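Local coordinates for CrmK (Actinoalloteichus sp. WH1-2216-6, PDB 5I1W), which probably oxidises a bipyridine alcohol with a covalently attached FAD, as an oxygen-dependent FAD-linked oxidoreductase of the berberine bridge enzyme-like family, at residues Cys65-Val70 and Asn448-Asp453; Pro371-Glu376 and Tyr404-Thr409. All coordinates share one frame; numbering follows the deposited sequence.

Both contacts border the bound bipyridine ligand 67L, yet they do not touch each other; their centres lie about 16 Å apart. Contact 1 joins two loops far apart in sequence, one from the FAD-binding region and one from the berberine-like region near the C-terminus. Contact 2 pairs two neighbouring strands of the eight-stranded antiparallel sheet and is nested within the chain loop that contact 1 closes. Both are largely buried. Contact 1 relies on a carboxylate, a proline, a water and the cofactor. Contact 2 relies on backbone hydrogen bonds and apolar side chains. Ile452 is the exposed margin of contact 1, and Ser372 the partly exposed margin of contact 2.

Contact 1: Cys65-Val70 and Asn448-Asp453; sequences CGEAFV and NYPDID. With FAD (flavin-adenine dinucleotide), chain E; 67L (6-(hydroxymethyl)[2,2'-bipyridin]-4-ol), chain F.
Loops 65-70 and 448-453 meet at the edge of the FAD site, where Glu67 touches Pro450 and Ile452. Glu67 OE1 accepts a hydrogen bond from Ile452 N at 2.8 Å. The bond is nearly straight, 163° at the hydrogen, but the N-H comes from above the carboxylate plane. With CG anti to the carbonyl carbon (chi1 -67°) and a bend at chi2 (-74°), the Glu67 chain runs alongside the Pro450 ring in the opposite direction, its CG 3.5 Å from Pro450 O. Lys341 forms salt bridges with both Glu67 OE1 and Asp451 OD1, which probably eases the repulsion between these acids. A glutamine here would probably leave Lys341 with one fewer negative partner and weaken the grip on Ile452 N. Asp451 OD1 also accepts from Asp453 N, which makes an Asx turn. Pro450 CG packs 3.7 Å from Phe69 CE2.

Here a loop of the FAD-binding region and one of the berberine-like region both line the covalently held cofactor. Cys65 N donates to FAD O1A at 2.8 Å. FAD O4' donates to Asn448 OD1 at 2.9 Å. A water bridges the loops, accepting from Gly66 N and donating to Asn448 O, and it also bonds FAD O3'. Gly66 CA lies 3.6 Å from 67L CAA. Tyr449 OH shares a hydrogen bond of 2.8 Å with 67L OAO, the ligand's hydroxymethyl oxygen, and also bonds Tyr138 OH.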
ATOM      1  N   CYS A  65      13.047  -9.174  -4.801  1.00 24.50           N
ATOM      2  CA  CYS A  65      13.860 -10.375  -4.829  1.00 21.47           C
ATOM      3  C   CYS A  65      14.085 -10.912  -3.414  1.00 22.88           C
ATOM      4  O   CYS A  65      14.465 -10.170  -2.497  1.00 22.19           O
ATOM      5  CB  CYS A  65      15.190 -10.123  -5.427  1.00 20.70           C
ATOM      6  SG  CYS A  65      16.033 -11.644  -5.868  1.00 25.65           S
ATOM      7  N   GLY A  66      13.904 -12.215  -3.276  1.00 23.68           N
ATOM      8  CA  GLY A  66      14.153 -12.905  -2.004  1.00 27.55           C
ATOM      9  C   GLY A  66      15.652 -12.968  -1.715  1.00 28.75           C
ATOM     10  O   GLY A  66      16.034 -13.073  -0.557  1.00 26.46           O
ATOM     11  N   GLU A  67      16.494 -12.883  -2.760  1.00 24.87           N
ATOM     12  CA  GLU A  67      17.959 -12.972  -2.557  1.00 24.21           C
ATOM     13  C   GLU A  67      18.697 -11.725  -3.041  1.00 24.74           C
ATOM     14  O   GLU A  67      18.090 -10.727  -3.386  1.00 25.71           O
ATOM     15  CB  GLU A  67      18.511 -14.227  -3.266  1.00 25.17           C
ATOM     16  CG  GLU A  67      18.065 -15.567  -2.669  1.00 27.05           C
ATOM     17  CD  GLU A  67      18.744 -15.957  -1.305  1.00 31.82           C
ATOM     18  OE1 GLU A  67      18.510 -17.140  -0.836  1.00 30.70           O
ATOM     19  OE2 GLU A  67      19.479 -15.101  -0.686  1.00 31.73           O
ATOM     20  N   ALA A  68      20.023 -11.807  -3.093  1.00 27.96           N
ATOM     21  CA  ALA A  68      20.877 -10.697  -3.465  1.00 28.57           C
ATOM     22  C   ALA A  68      21.141 -10.610  -4.998  1.00 28.00           C
ATOM     23  O   ALA A  68      22.183 -10.147  -5.417  1.00 32.36           O
ATOM     24  CB  ALA A  68      22.199 -10.826  -2.697  1.00 29.46           C
ATOM     25  N   PHE A  69      20.187 -10.992  -5.816  1.00 24.97           N
ATOM     26  CA  PHE A  69      20.390 -11.063  -7.256  1.00 25.69           C
ATOM     27  C   PHE A  69      20.651  -9.703  -7.888  1.00 24.69           C
ATOM     28  O   PHE A  69      21.528  -9.563  -8.715  1.00 28.04           O
ATOM     29  CB  PHE A  69      19.178 -11.745  -7.942  1.00 24.82           C
ATOM     30  CG  PHE A  69      18.962 -13.182  -7.521  1.00 25.80           C
ATOM     31  CD1 PHE A  69      19.907 -13.869  -6.749  1.00 28.49           C
ATOM     32  CD2 PHE A  69      17.844 -13.872  -7.951  1.00 27.64           C
ATOM     33  CE1 PHE A  69      19.718 -15.180  -6.367  1.00 28.88           C
ATOM     34  CE2 PHE A  69      17.630 -15.188  -7.545  1.00 29.33           C
ATOM     35  CZ  PHE A  69      18.576 -15.838  -6.757  1.00 31.15           C
ATOM     36  N   VAL A  70      19.896  -8.711  -7.475  1.00 23.04           N
ATOM     37  CA  VAL A  70      20.068  -7.361  -7.907  1.00 25.77           C
ATOM     38  C   VAL A  70      21.156  -6.660  -7.110  1.00 27.75           C
ATOM     39  O   VAL A  70      21.916  -5.880  -7.685  1.00 26.64           O
ATOM     40  CB  VAL A  70      18.755  -6.529  -7.724  1.00 24.37           C
ATOM     41  CG1 VAL A  70      18.997  -5.094  -8.144  1.00 25.05           C
ATOM     42  CG2 VAL A  70      17.631  -7.121  -8.555  1.00 24.74           C
ATOM     43  N   ASN A 448      10.668 -17.692  -8.161  1.00 19.06           N
ATOM     44  CA  ASN A 448      10.371 -16.374  -7.530  1.00 19.68           C
ATOM     45  C   ASN A 448      10.403 -16.379  -5.972  1.00 19.89           C
ATOM     46  O   ASN A 448      10.316 -15.342  -5.364  1.00 20.98           O
ATOM     47  CB  ASN A 448       9.037 -15.889  -8.011  1.00 19.34           C
ATOM     48  CG  ASN A 448       9.144 -15.126  -9.312  1.00 22.19           C
ATOM     49  OD1 ASN A 448      10.140 -14.520  -9.583  1.00 25.40           O
ATOM     50  ND2 ASN A 448       8.080 -15.098 -10.071  1.00 23.62           N
ATOM     51  N   TYR A 449      10.565 -17.534  -5.355  1.00 20.85           N
ATOM     52  CA  TYR A 449      10.933 -17.641  -3.927  1.00 21.97           C
ATOM     53  C   TYR A 449      12.354 -18.251  -3.794  1.00 22.72           C
ATOM     54  O   TYR A 449      12.533 -19.298  -3.187  1.00 25.84           O
ATOM     55  CB  TYR A 449       9.952 -18.554  -3.231  1.00 23.90           C
ATOM     56  CG  TYR A 449       8.445 -18.167  -3.276  1.00 27.87           C
ATOM     57  CD1 TYR A 449       8.021 -16.842  -3.283  1.00 28.84           C
ATOM     58  CD2 TYR A 449       7.443 -19.165  -3.206  1.00 32.99           C
ATOM     59  CE1 TYR A 449       6.672 -16.512  -3.301  1.00 31.43           C
ATOM     60  CE2 TYR A 449       6.076 -18.846  -3.184  1.00 31.51           C
ATOM     61  CZ  TYR A 449       5.694 -17.515  -3.243  1.00 33.20           C
ATOM     62  OH  TYR A 449       4.334 -17.176  -3.265  1.00 35.92           O
ATOM     63  N   PRO A 450      13.375 -17.620  -4.372  1.00 22.15           N
ATOM     64  CA  PRO A 450      14.636 -18.377  -4.489  1.00 23.09           C
ATOM     65  C   PRO A 450      15.337 -18.469  -3.166  1.00 23.77           C
ATOM     66  O   PRO A 450      15.216 -17.559  -2.332  1.00 22.36           O
ATOM     67  CB  PRO A 450      15.466 -17.521  -5.407  1.00 22.35           C
ATOM     68  CG  PRO A 450      15.006 -16.132  -5.108  1.00 22.10           C
ATOM     69  CD  PRO A 450      13.549 -16.223  -4.800  1.00 22.76           C
ATOM     70  N   ASP A 451      16.125 -19.515  -3.036  1.00 25.05           N
ATOM     71  CA  ASP A 451      16.826 -19.834  -1.816  1.00 25.07           C
ATOM     72  C   ASP A 451      18.186 -20.413  -2.153  1.00 23.82           C
ATOM     73  O   ASP A 451      18.280 -21.532  -2.637  1.00 22.89           O
ATOM     74  CB  ASP A 451      15.979 -20.848  -1.068  1.00 26.79           C
ATOM     75  CG  ASP A 451      16.671 -21.433   0.145  1.00 33.26           C
ATOM     76  OD1 ASP A 451      17.761 -20.910   0.582  1.00 31.21           O
ATOM     77  OD2 ASP A 451      16.113 -22.457   0.651  1.00 34.39           O
ATOM     78  N   ILE A 452      19.252 -19.681  -1.867  1.00 24.12           N
ATOM     79  CA  ILE A 452      20.594 -20.141  -2.257  1.00 27.01           C
ATOM     80  C   ILE A 452      21.112 -21.287  -1.417  1.00 27.27           C
ATOM     81  O   ILE A 452      22.077 -21.923  -1.818  1.00 28.08           O
ATOM     82  CB  ILE A 452      21.687 -19.027  -2.203  1.00 29.04           C
ATOM     83  CG1 ILE A 452      21.918 -18.539  -0.737  1.00 31.66           C
ATOM     84  CG2 ILE A 452      21.325 -17.931  -3.184  1.00 30.08           C
ATOM     85  CD1 ILE A 452      22.971 -17.445  -0.578  1.00 32.35           C
ATOM     86  N   ASP A 453      20.489 -21.593  -0.290  1.00 26.77           N
ATOM     87  CA  ASP A 453      20.866 -22.810   0.419  1.00 28.04           C
ATOM     88  C   ASP A 453      20.663 -24.043  -0.437  1.00 28.22           C
ATOM     89  O   ASP A 453      21.267 -25.050  -0.129  1.00 32.68           O
ATOM     90  CB  ASP A 453      20.099 -23.010   1.732  1.00 29.90           C
ATOM     91  CG  ASP A 453      20.136 -21.771   2.645  1.00 35.25           C
ATOM     92  OD1 ASP A 453      21.199 -21.126   2.651  1.00 36.92           O
ATOM     93  OD2 ASP A 453      19.102 -21.420   3.329  1.00 36.81           O
TER
HETATM   94  PA  FAD E 601      13.196  -7.334  -8.293  1.00 20.05           P
HETATM   95  O1A FAD E 601      13.906  -7.634  -6.996  1.00 17.66           O
HETATM   96  O2A FAD E 601      13.395  -5.931  -8.776  1.00 16.88           O
HETATM   97  O5B FAD E 601      13.668  -8.392  -9.366  1.00 21.29           O
HETATM   98  C5B FAD E 601      13.603  -9.821  -9.226  1.00 21.69           C
HETATM   99  C4B FAD E 601      14.552 -10.450 -10.241  1.00 20.80           C
HETATM  100  O4B FAD E 601      14.050 -10.135 -11.579  1.00 23.37           O
HETATM  101  C3B FAD E 601      15.951  -9.861 -10.143  1.00 19.92           C
HETATM  102  O3B FAD E 601      16.905 -10.819 -10.528  1.00 19.89           O
HETATM  103  C2B FAD E 601      15.916  -8.758 -11.201  1.00 21.92           C
HETATM  104  O2B FAD E 601      17.170  -8.467 -11.753  1.00 21.93           O
HETATM  105  C1B FAD E 601      14.983  -9.316 -12.240  1.00 20.61           C
HETATM  106  N9A FAD E 601      14.224  -8.246 -12.878  1.00 21.38           N
HETATM  107  C8A FAD E 601      13.423  -7.318 -12.326  1.00 19.69           C
HETATM  108  N7A FAD E 601      13.014  -6.488 -13.304  1.00 18.46           N
HETATM  109  C5A FAD E 601      13.484  -6.948 -14.473  1.00 17.92           C
HETATM  110  C6A FAD E 601      13.360  -6.585 -15.896  1.00 17.68           C
HETATM  111  N6A FAD E 601      12.618  -5.544 -16.204  1.00 17.19           N
HETATM  112  N1A FAD E 601      13.998  -7.294 -16.829  1.00 18.13           N
HETATM  113  C2A FAD E 601      14.760  -8.330 -16.454  1.00 18.96           C
HETATM  114  N3A FAD E 601      14.900  -8.713 -15.177  1.00 18.76           N
HETATM  115  C4A FAD E 601      14.284  -8.073 -14.198  1.00 18.58           C
HETATM  116  N1  FAD E 601       5.141 -14.229  -6.309  1.00 28.30           N
HETATM  117  C2  FAD E 601       4.026 -14.843  -6.797  1.00 30.35           C
HETATM  118  O2  FAD E 601       4.107 -15.504  -7.847  1.00 26.75           O
HETATM  119  N3  FAD E 601       2.841 -14.758  -6.171  1.00 30.33           N
HETATM  120  C4  FAD E 601       2.693 -14.048  -5.047  1.00 28.38           C
HETATM  121  O4  FAD E 601       1.584 -13.954  -4.488  1.00 34.63           O
HETATM  122  C4X FAD E 601       3.837 -13.359  -4.464  1.00 28.18           C
HETATM  123  N5  FAD E 601       3.762 -12.636  -3.308  1.00 30.02           N
HETATM  124  C5X FAD E 601       4.805 -11.854  -2.939  1.00 26.72           C
HETATM  125  C6  FAD E 601       4.667 -10.942  -1.890  1.00 26.28           C
HETATM  126  C7  FAD E 601       5.702 -10.103  -1.464  1.00 26.20           C
HETATM  127  C7M FAD E 601       5.512  -9.103  -0.287  1.00 25.07           C
HETATM  128  C8  FAD E 601       6.987 -10.246  -2.205  1.00 22.70           C
HETATM  129  C8M FAD E 601       8.152  -9.415  -1.797  1.00 21.71           C
HETATM  130  C9  FAD E 601       7.158 -11.161  -3.227  1.00 22.34           C
HETATM  131  C9A FAD E 601       6.115 -11.983  -3.623  1.00 24.62           C
HETATM  132  N10 FAD E 601       6.229 -12.889  -4.684  1.00 22.81           N
HETATM  133  C10 FAD E 601       5.100 -13.506  -5.182  1.00 25.29           C
HETATM  134  C1' FAD E 601       7.504 -13.240  -5.277  1.00 21.43           C
HETATM  135  C2' FAD E 601       7.742 -12.303  -6.459  1.00 19.81           C
HETATM  136  O2' FAD E 601       6.997 -12.772  -7.590  1.00 19.62           O
HETATM  137  C3' FAD E 601       9.228 -12.200  -6.757  1.00 19.98           C
HETATM  138  O3' FAD E 601       9.841 -11.603  -5.613  1.00 20.67           O
HETATM  139  C4' FAD E 601       9.545 -11.376  -8.014  1.00 21.29           C
HETATM  140  O4' FAD E 601      10.779 -11.896  -8.551  1.00 23.25           O
HETATM  141  C5' FAD E 601       9.648  -9.886  -7.683  1.00 20.54           C
HETATM  142  O5' FAD E 601       9.707  -9.121  -8.897  1.00 20.38           O
HETATM  143  P   FAD E 601      10.286  -7.651  -8.716  1.00 21.31           P
HETATM  144  O1P FAD E 601       9.552  -7.002  -7.620  1.00 19.51           O
HETATM  145  O2P FAD E 601      10.414  -6.975 -10.050  1.00 22.63           O
HETATM  146  O3P FAD E 601      11.693  -7.746  -7.945  1.00 19.91           O
HETATM  147  CAC 67L F 602       9.009 -12.013  -0.061  1.00 35.51           C
HETATM  148  CAB 67L F 602      10.252 -11.917  -0.692  1.00 35.88           C
HETATM  149  CAA 67L F 602      10.588 -12.774  -1.732  1.00 37.97           C
HETATM  150  CAF 67L F 602       9.661 -13.749  -2.127  1.00 40.33           C
HETATM  151  NAE 67L F 602       8.389 -13.852  -1.461  1.00 36.32           N
HETATM  152  CAD 67L F 602       8.087 -12.993  -0.451  1.00 37.05           C
HETATM  153  CAG 67L F 602       6.839 -13.100   0.148  1.00 39.72           C
HETATM  154  NAL 67L F 602       5.947 -13.985  -0.388  1.00 44.36           N
HETATM  155  CAH 67L F 602       6.510 -12.337   1.265  1.00 39.78           C
HETATM  156  CAI 67L F 602       5.255 -12.510   1.800  1.00 45.95           C
HETATM  157  OAM 67L F 602       4.984 -11.766   2.880  1.00 52.73           O
HETATM  158  CAJ 67L F 602       4.326 -13.418   1.250  1.00 46.91           C
HETATM  159  CAK 67L F 602       4.707 -14.164   0.121  1.00 50.38           C
HETATM  160  CAN 67L F 602       3.843 -15.092  -0.499  1.00 55.49           C
HETATM  161  OAO 67L F 602       3.762 -14.831  -1.918  1.00 57.65           O
HETATM  162  O   HOH W   1      12.111 -13.365  -5.215  1.00 29.91           O

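Contact 2: Pro371-Glu376 and Tyr404-Thr409; sequences PSAAME and YMVAWT. With 67L (6-(hydroxymethyl)[2,2'-bipyridin]-4-ol), chain F.
Ala374 and Met405 form the hydrogen-bonded pair that joins strands 373-379 and 400-408, neighbours in the eight-stranded antiparallel sheet. Ala374 N donates to Met405 O at 2.9 Å, and Met405 N donates back to Ala374 O at 3.0 Å.

The tightly packed part is the face carrying Met375, Tyr404, Ala373 and Val406, which helix 414-428 covers. Met375 CB makes a CH-pi contact over one face of the Tyr404 ring, 4.2 Å from its centroid. A bend at chi3 (-72°) brings Met375 CE to Tyr404 OH at 3.4 Å, while the sulfur lies oblique to the ring in a Met-aromatic contact. Ala373 CB meets Val406 CG1 at 3.6 Å.

The looser part is the partly exposed end at Ser372. There Ala407 N donates a longer, more bent hydrogen bond to Ser372 O, 3.2 Å and 135° at the hydrogen. Ser372 OG adds only a weak bond to Ala407 O.

On the other face Met405 turns to the ligand, its CE 3.1 Å from 67L OAM. Two backbone bonds thus set the register at Met405, and what its side chain offers the ligand's ring hydroxyl is a thioether methyl, a van der Waals neighbour and not a hydrogen-bond partner.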
ATOM      1  N   PRO A 371       7.223 -13.544  15.782  1.00 31.06           N
ATOM      2  CA  PRO A 371       5.827 -13.621  15.366  1.00 32.23           C
ATOM      3  C   PRO A 371       5.646 -13.580  13.840  1.00 35.69           C
ATOM      4  O   PRO A 371       4.601 -14.026  13.346  1.00 34.07           O
ATOM      5  CB  PRO A 371       5.181 -12.403  16.042  1.00 33.54           C
ATOM      6  CG  PRO A 371       6.098 -12.080  17.187  1.00 34.93           C
ATOM      7  CD  PRO A 371       7.479 -12.374  16.649  1.00 32.45           C
ATOM      8  N   SER A 372       6.660 -13.118  13.089  1.00 35.20           N
ATOM      9  CA  SER A 372       6.583 -13.235  11.626  1.00 38.88           C
ATOM     10  C   SER A 372       7.466 -14.371  11.097  1.00 38.50           C
ATOM     11  O   SER A 372       8.180 -14.195  10.121  1.00 45.78           O
ATOM     12  CB  SER A 372       6.918 -11.903  10.990  1.00 37.13           C
ATOM     13  OG  SER A 372       7.635 -11.174  11.948  1.00 42.02           O
ATOM     14  N   ALA A 373       7.434 -15.515  11.781  1.00 31.98           N
ATOM     15  CA  ALA A 373       7.946 -16.767  11.262  1.00 28.75           C
ATOM     16  C   ALA A 373       6.772 -17.673  10.942  1.00 27.01           C
ATOM     17  O   ALA A 373       5.870 -17.849  11.777  1.00 22.89           O
ATOM     18  CB  ALA A 373       8.843 -17.430  12.274  1.00 31.35           C
ATOM     19  N   ALA A 374       6.782 -18.257   9.749  1.00 23.26           N
ATOM     20  CA  ALA A 374       5.641 -19.024   9.291  1.00 25.20           C
ATOM     21  C   ALA A 374       6.006 -20.025   8.225  1.00 27.58           C
ATOM     22  O   ALA A 374       6.918 -19.767   7.443  1.00 26.46           O
ATOM     23  CB  ALA A 374       4.598 -18.097   8.745  1.00 24.29           C
ATOM     24  N   MET A 375       5.291 -21.154   8.177  1.00 27.96           N
ATOM     25  CA  MET A 375       5.099 -21.835   6.907  1.00 29.46           C
ATOM     26  C   MET A 375       3.648 -21.739   6.494  1.00 30.94           C
ATOM     27  O   MET A 375       2.767 -21.654   7.335  1.00 29.44           O
ATOM     28  CB  MET A 375       5.617 -23.247   6.893  1.00 31.89           C
ATOM     29  CG  MET A 375       4.978 -24.227   7.854  1.00 32.53           C
ATOM     30  SD  MET A 375       5.910 -25.772   7.761  1.00 34.46           S
ATOM     31  CE  MET A 375       5.388 -26.360   6.137  1.00 39.90           C
ATOM     32  N   GLU A 376       3.433 -21.741   5.177  1.00 29.76           N
ATOM     33  CA  GLU A 376       2.144 -21.505   4.593  1.00 29.92           C
ATOM     34  C   GLU A 376       1.813 -22.586   3.580  1.00 27.94           C
ATOM     35  O   GLU A 376       2.641 -22.956   2.777  1.00 25.83           O
ATOM     36  CB  GLU A 376       2.143 -20.201   3.822  1.00 36.85           C
ATOM     37  CG  GLU A 376       2.441 -18.916   4.563  1.00 44.74           C
ATOM     38  CD  GLU A 376       2.086 -17.690   3.687  1.00 57.17           C
ATOM     39  OE1 GLU A 376       2.110 -17.801   2.422  1.00 61.68           O
ATOM     40  OE2 GLU A 376       1.765 -16.608   4.246  1.00 62.83           O
ATOM     41  N   TYR A 404       7.990 -20.758   3.126  1.00 21.65           N
ATOM     42  CA  TYR A 404       8.548 -20.613   4.483  1.00 19.74           C
ATOM     43  C   TYR A 404       9.136 -19.236   4.519  1.00 20.76           C
ATOM     44  O   TYR A 404       9.677 -18.743   3.493  1.00 20.36           O
ATOM     45  CB  TYR A 404       9.637 -21.575   4.727  1.00 19.62           C
ATOM     46  CG  TYR A 404       9.275 -23.017   4.646  1.00 20.47           C
ATOM     47  CD1 TYR A 404       8.892 -23.621   3.440  1.00 19.05           C
ATOM     48  CD2 TYR A 404       9.357 -23.804   5.793  1.00 21.56           C
ATOM     49  CE1 TYR A 404       8.580 -24.958   3.389  1.00 19.82           C
ATOM     50  CE2 TYR A 404       9.056 -25.132   5.732  1.00 22.43           C
ATOM     51  CZ  TYR A 404       8.666 -25.693   4.552  1.00 21.58           C
ATOM     52  OH  TYR A 404       8.357 -27.004   4.585  1.00 24.86           O
ATOM     53  N   MET A 405       8.994 -18.582   5.657  1.00 23.93           N
ATOM     54  CA  MET A 405       9.491 -17.214   5.822  1.00 25.88           C
ATOM     55  C   MET A 405       9.773 -16.867   7.269  1.00 24.58           C
ATOM     56  O   MET A 405       8.997 -17.218   8.139  1.00 23.68           O
ATOM     57  CB  MET A 405       8.539 -16.160   5.262  1.00 29.14           C
ATOM     58  CG  MET A 405       9.092 -14.752   5.478  1.00 35.00           C
ATOM     59  SD  MET A 405       8.601 -13.451   4.339  1.00 49.62           S
ATOM     60  CE  MET A 405       6.966 -13.028   4.931  1.00 45.06           C
ATOM     61  N   VAL A 406      10.892 -16.173   7.474  1.00 24.21           N
ATOM     62  CA  VAL A 406      11.177 -15.403   8.687  1.00 25.93           C
ATOM     63  C   VAL A 406      11.537 -13.983   8.278  1.00 23.77           C
ATOM     64  O   VAL A 406      12.194 -13.755   7.283  1.00 22.38           O
ATOM     65  CB  VAL A 406      12.289 -16.009   9.546  1.00 26.01           C
ATOM     66  CG1 VAL A 406      11.778 -17.241  10.223  1.00 30.15           C
ATOM     67  CG2 VAL A 406      13.501 -16.404   8.717  1.00 26.92           C
ATOM     68  N   ALA A 407      11.028 -13.051   9.056  1.00 24.74           N
ATOM     69  CA  ALA A 407      11.208 -11.621   8.874  1.00 25.56           C
ATOM     70  C   ALA A 407      11.587 -11.046  10.208  1.00 25.18           C
ATOM     71  O   ALA A 407      10.983 -11.394  11.223  1.00 27.73           O
ATOM     72  CB  ALA A 407       9.920 -10.997   8.379  1.00 23.73           C
ATOM     73  N   TRP A 408      12.603 -10.201  10.242  1.00 25.11           N
ATOM     74  CA  TRP A 408      13.005  -9.577  11.515  1.00 25.21           C
ATOM     75  C   TRP A 408      13.639  -8.225  11.203  1.00 28.10           C
ATOM     76  O   TRP A 408      13.806  -7.879  10.004  1.00 25.58           O
ATOM     77  CB  TRP A 408      13.973 -10.500  12.286  1.00 24.38           C
ATOM     78  CG  TRP A 408      15.361 -10.704  11.627  1.00 23.02           C
ATOM     79  CD1 TRP A 408      16.532 -10.080  11.957  1.00 23.33           C
ATOM     80  CD2 TRP A 408      15.666 -11.546  10.521  1.00 22.73           C
ATOM     81  NE1 TRP A 408      17.550 -10.527  11.160  1.00 24.47           N
ATOM     82  CE2 TRP A 408      17.038 -11.438  10.272  1.00 22.97           C
ATOM     83  CE3 TRP A 408      14.926 -12.448   9.768  1.00 22.72           C
ATOM     84  CZ2 TRP A 408      17.657 -12.144   9.256  1.00 24.50           C
ATOM     85  CZ3 TRP A 408      15.541 -13.143   8.779  1.00 22.87           C
ATOM     86  CH2 TRP A 408      16.888 -12.980   8.512  1.00 24.00           C
ATOM     87  N   THR A 409      14.032  -7.478  12.242  1.00 27.90           N
ATOM     88  CA  THR A 409      14.599  -6.138  12.032  1.00 30.55           C
ATOM     89  C   THR A 409      16.019  -5.946  12.528  1.00 33.04           C
ATOM     90  O   THR A 409      16.742  -5.062  12.036  1.00 32.30           O
ATOM     91  CB  THR A 409      13.747  -5.076  12.696  1.00 32.83           C
ATOM     92  OG1 THR A 409      13.577  -5.433  14.055  1.00 36.12           O
ATOM     93  CG2 THR A 409      12.377  -4.989  12.057  1.00 34.20           C
TER
HETATM   94  CAC 67L F 602       9.009 -12.013  -0.061  1.00 35.51           C
HETATM   95  CAB 67L F 602      10.252 -11.917  -0.692  1.00 35.88           C
HETATM   96  CAA 67L F 602      10.588 -12.774  -1.732  1.00 37.97           C
HETATM   97  CAF 67L F 602       9.661 -13.749  -2.127  1.00 40.33           C
HETATM   98  NAE 67L F 602       8.389 -13.852  -1.461  1.00 36.32           N
HETATM   99  CAD 67L F 602       8.087 -12.993  -0.451  1.00 37.05           C
HETATM  100  CAG 67L F 602       6.839 -13.100   0.148  1.00 39.72           C
HETATM  101  NAL 67L F 602       5.947 -13.985  -0.388  1.00 44.36           N
HETATM  102  CAH 67L F 602       6.510 -12.337   1.265  1.00 39.78           C
HETATM  103  CAI 67L F 602       5.255 -12.510   1.800  1.00 45.95           C
HETATM  104  OAM 67L F 602       4.984 -11.766   2.880  1.00 52.73           O
HETATM  105  CAJ 67L F 602       4.326 -13.418   1.250  1.00 46.91           C
HETATM  106  CAK 67L F 602       4.707 -14.164   0.121  1.00 50.38           C
HETATM  107  CAN 67L F 602       3.843 -15.092  -0.499  1.00 55.49           C
HETATM  108  OAO 67L F 602       3.762 -14.831  -1.918  1.00 57.65           O